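Local coordinates for protein prolyl-tRNA synthetase (Giardia lamblia ATCC 50803, PDB 3IAL) that probably catalyses the ATP-dependent attachment of L-proline to tRNA(Pro), and is captured here with the prolyl-adenylate intermediate bound, at residues 31-36 with 358-362. Numbering follows the deposited sequence.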
ATOM      1  N   ILE B  31      16.755  14.320 -14.285  1.00 23.73           N
ATOM      2  CA  ILE B  31      16.042  14.578 -13.031  1.00 23.60           C
ATOM      3  C   ILE B  31      15.696  13.272 -12.289  1.00 24.54           C
ATOM      4  O   ILE B  31      15.739  13.248 -11.065  1.00 25.07           O
ATOM      5  CB  ILE B  31      14.794  15.489 -13.215  1.00 23.38           C
ATOM      6  CG1 ILE B  31      14.416  16.162 -11.886  1.00 25.55           C
ATOM      7  CG2 ILE B  31      13.606  14.695 -13.778  1.00 21.10           C
ATOM      8  CD1 ILE B  31      15.596  16.852 -11.154  1.00 23.91           C
ATOM      9  N   MET B  32      15.390  12.191 -13.019  1.00 26.66           N
ATOM     10  CA  MET B  32      15.122  10.879 -12.394  1.00 28.14           C
ATOM     11  C   MET B  32      16.286  10.470 -11.507  1.00 29.53           C
ATOM     12  O   MET B  32      16.083  10.015 -10.374  1.00 29.27           O
ATOM     13  CB  MET B  32      14.915   9.765 -13.432  1.00 29.28           C
ATOM     14  CG  MET B  32      13.608   9.765 -14.202  1.00 29.99           C
ATOM     15  SD  MET B  32      12.124   9.594 -13.202  1.00 30.83           S
ATOM     16  CE  MET B  32      11.536  11.281 -13.239  1.00 27.86           C
ATOM     17  N   ASP B  33      17.500  10.648 -12.029  1.00 29.43           N
ATOM     18  CA  ASP B  33      18.718  10.306 -11.300  1.00 30.70           C
ATOM     19  C   ASP B  33      19.106  11.340 -10.240  1.00 29.28           C
ATOM     20  O   ASP B  33      19.306  10.988  -9.075  1.00 28.48           O
ATOM     21  CB  ASP B  33      19.879  10.089 -12.279  1.00 32.53           C
ATOM     22  CG  ASP B  33      19.637   8.912 -13.229  1.00 38.22           C
ATOM     23  OD1 ASP B  33      18.622   8.191 -13.062  1.00 44.88           O
ATOM     24  OD2 ASP B  33      20.461   8.712 -14.149  1.00 44.60           O
ATOM     25  N   ALA B  34      19.209  12.606 -10.645  1.00 27.91           N
ATOM     26  CA  ALA B  34      19.698  13.670  -9.763  1.00 26.09           C
ATOM     27  C   ALA B  34      18.828  13.848  -8.521  1.00 25.66           C
ATOM     28  O   ALA B  34      19.346  14.093  -7.430  1.00 27.84           O
ATOM     29  CB  ALA B  34      19.818  14.998 -10.527  1.00 25.34           C
ATOM     30  N   ALA B  35      17.512  13.712  -8.674  1.00 23.95           N
ATOM     31  CA  ALA B  35      16.600  13.798  -7.521  1.00 25.15           C
ATOM     32  C   ALA B  35      16.438  12.443  -6.792  1.00 25.00           C
ATOM     33  O   ALA B  35      15.721  12.350  -5.801  1.00 27.41           O
ATOM     34  CB  ALA B  35      15.251  14.363  -7.953  1.00 21.09           C
ATOM     35  N   GLU B  36      17.138  11.416  -7.281  1.00 25.44           N
ATOM     36  CA  GLU B  36      17.133  10.071  -6.704  1.00 26.57           C
ATOM     37  C   GLU B  36      15.716   9.496  -6.583  1.00 25.83           C
ATOM     38  O   GLU B  36      15.304   9.009  -5.536  1.00 27.94           O
ATOM     39  CB  GLU B  36      17.909  10.058  -5.377  1.00 27.26           C
ATOM     40  CG  GLU B  36      19.322  10.642  -5.558  1.00 30.29           C
ATOM     41  CD  GLU B  36      20.279  10.325  -4.433  1.00 30.48           C
ATOM     42  OE1 GLU B  36      19.852  10.286  -3.269  1.00 31.31           O
ATOM     43  OE2 GLU B  36      21.482  10.141  -4.720  1.00 39.07           O
ATOM     44  N   GLU B 358      15.741  22.958  -4.105  1.00 34.75           N
ATOM     45  CA  GLU B 358      15.056  23.306  -5.344  1.00 35.55           C
ATOM     46  C   GLU B 358      15.087  22.143  -6.336  1.00 32.14           C
ATOM     47  O   GLU B 358      14.081  21.861  -6.985  1.00 28.75           O
ATOM     48  CB  GLU B 358      15.619  24.599  -5.935  1.00 36.92           C
ATOM     49  CG  GLU B 358      15.294  25.809  -5.027  1.00 41.45           C
ATOM     50  CD  GLU B 358      15.362  27.152  -5.735  1.00 47.94           C
ATOM     51  OE1 GLU B 358      15.913  27.229  -6.861  1.00 49.04           O
ATOM     52  OE2 GLU B 358      14.850  28.136  -5.148  1.00 53.97           O
ATOM     53  N   LEU B 359      16.226  21.457  -6.425  1.00 30.10           N
ATOM     54  CA  LEU B 359      16.340  20.221  -7.220  1.00 30.46           C
ATOM     55  C   LEU B 359      15.261  19.210  -6.819  1.00 30.66           C
ATOM     56  O   LEU B 359      14.650  18.581  -7.677  1.00 29.85           O
ATOM     57  CB  LEU B 359      17.728  19.596  -7.035  1.00 28.63           C
ATOM     58  CG  LEU B 359      18.034  18.300  -7.784  1.00 31.47           C
ATOM     59  CD1 LEU B 359      18.224  18.591  -9.259  1.00 32.62           C
ATOM     60  CD2 LEU B 359      19.271  17.641  -7.199  1.00 32.79           C
ATOM     61  N   LYS B 360      15.031  19.080  -5.513  1.00 31.39           N
ATOM     62  CA  LYS B 360      14.081  18.104  -4.973  1.00 32.35           C
ATOM     63  C   LYS B 360      12.645  18.630  -4.937  1.00 31.28           C
ATOM     64  O   LYS B 360      11.739  17.926  -4.502  1.00 32.97           O
ATOM     65  CB  LYS B 360      14.501  17.685  -3.563  1.00 31.84           C
ATOM     66  CG  LYS B 360      15.912  17.132  -3.458  1.00 33.07           C
ATOM     67  CD  LYS B 360      16.002  15.690  -3.923  1.00 33.86           C
ATOM     68  CE  LYS B 360      15.775  14.687  -2.798  1.00 35.11           C
ATOM     69  NZ  LYS B 360      16.133  13.293  -3.242  1.00 30.76           N
ATOM     70  N   GLY B 361      12.453  19.874  -5.364  1.00 31.68           N
ATOM     71  CA  GLY B 361      11.135  20.464  -5.530  1.00 30.16           C
ATOM     72  C   GLY B 361      10.334  20.727  -4.276  1.00 31.23           C
ATOM     73  O   GLY B 361       9.099  20.736  -4.324  1.00 32.20           O
ATOM     74  N   VAL B 362      11.013  20.972  -3.156  1.00 30.87           N
ATOM     75  CA  VAL B 362      10.315  21.279  -1.900  1.00 30.50           C
ATOM     76  C   VAL B 362       9.491  22.563  -2.083  1.00 28.85           C
ATOM     77  O   VAL B 362      10.042  23.584  -2.442  1.00 29.53           O
ATOM     78  CB  VAL B 362      11.296  21.444  -0.714  1.00 31.81           C
ATOM     79  CG1 VAL B 362      10.533  21.812   0.585  1.00 28.59           C
ATOM     80  CG2 VAL B 362      12.104  20.173  -0.525  1.00 27.54           C
TER
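Two helix C-termini meet here, both closed by a Schellman motif: Glu36 and Gly361 have positive phi (55° and 68°) with two bonds back into the last turn, including Glu36 N to Asp33 O (2.8 Å) and Gly361 N to Glu358 O (3.0 Å). The CA-to-CB bond of Leu359 points toward the other segment; chi1 t with chi2 p sets CD1 of Leu359 3.7 Å from CD1 of Ile31 and 4.1 Å from CB of Ala34, while CD2 of Leu359 lies 3.6 Å from O of Ala34. The CA-to-CB bond of Ile31 points sideways, yet chi1 t with chi2 p brings its CD1 into the apolar contact. That of Lys360 is also sideways; three m torsions and a final t curl the chain over Ala35, with CD of Lys360 4.3 Å from CB of Ala35, and deliver NZ of Lys360 to O of Ala35 in a 2.8 Å hydrogen bond. Tyr53 makes a cation-pi contact with Lys360. The contact thus joins helix 24-34 to the anticodon-binding domain. Beside the apolar patch, a lysine ammonium meets a carbonyl at the negative end of the helix dipole, an electrostatically favourable pairing.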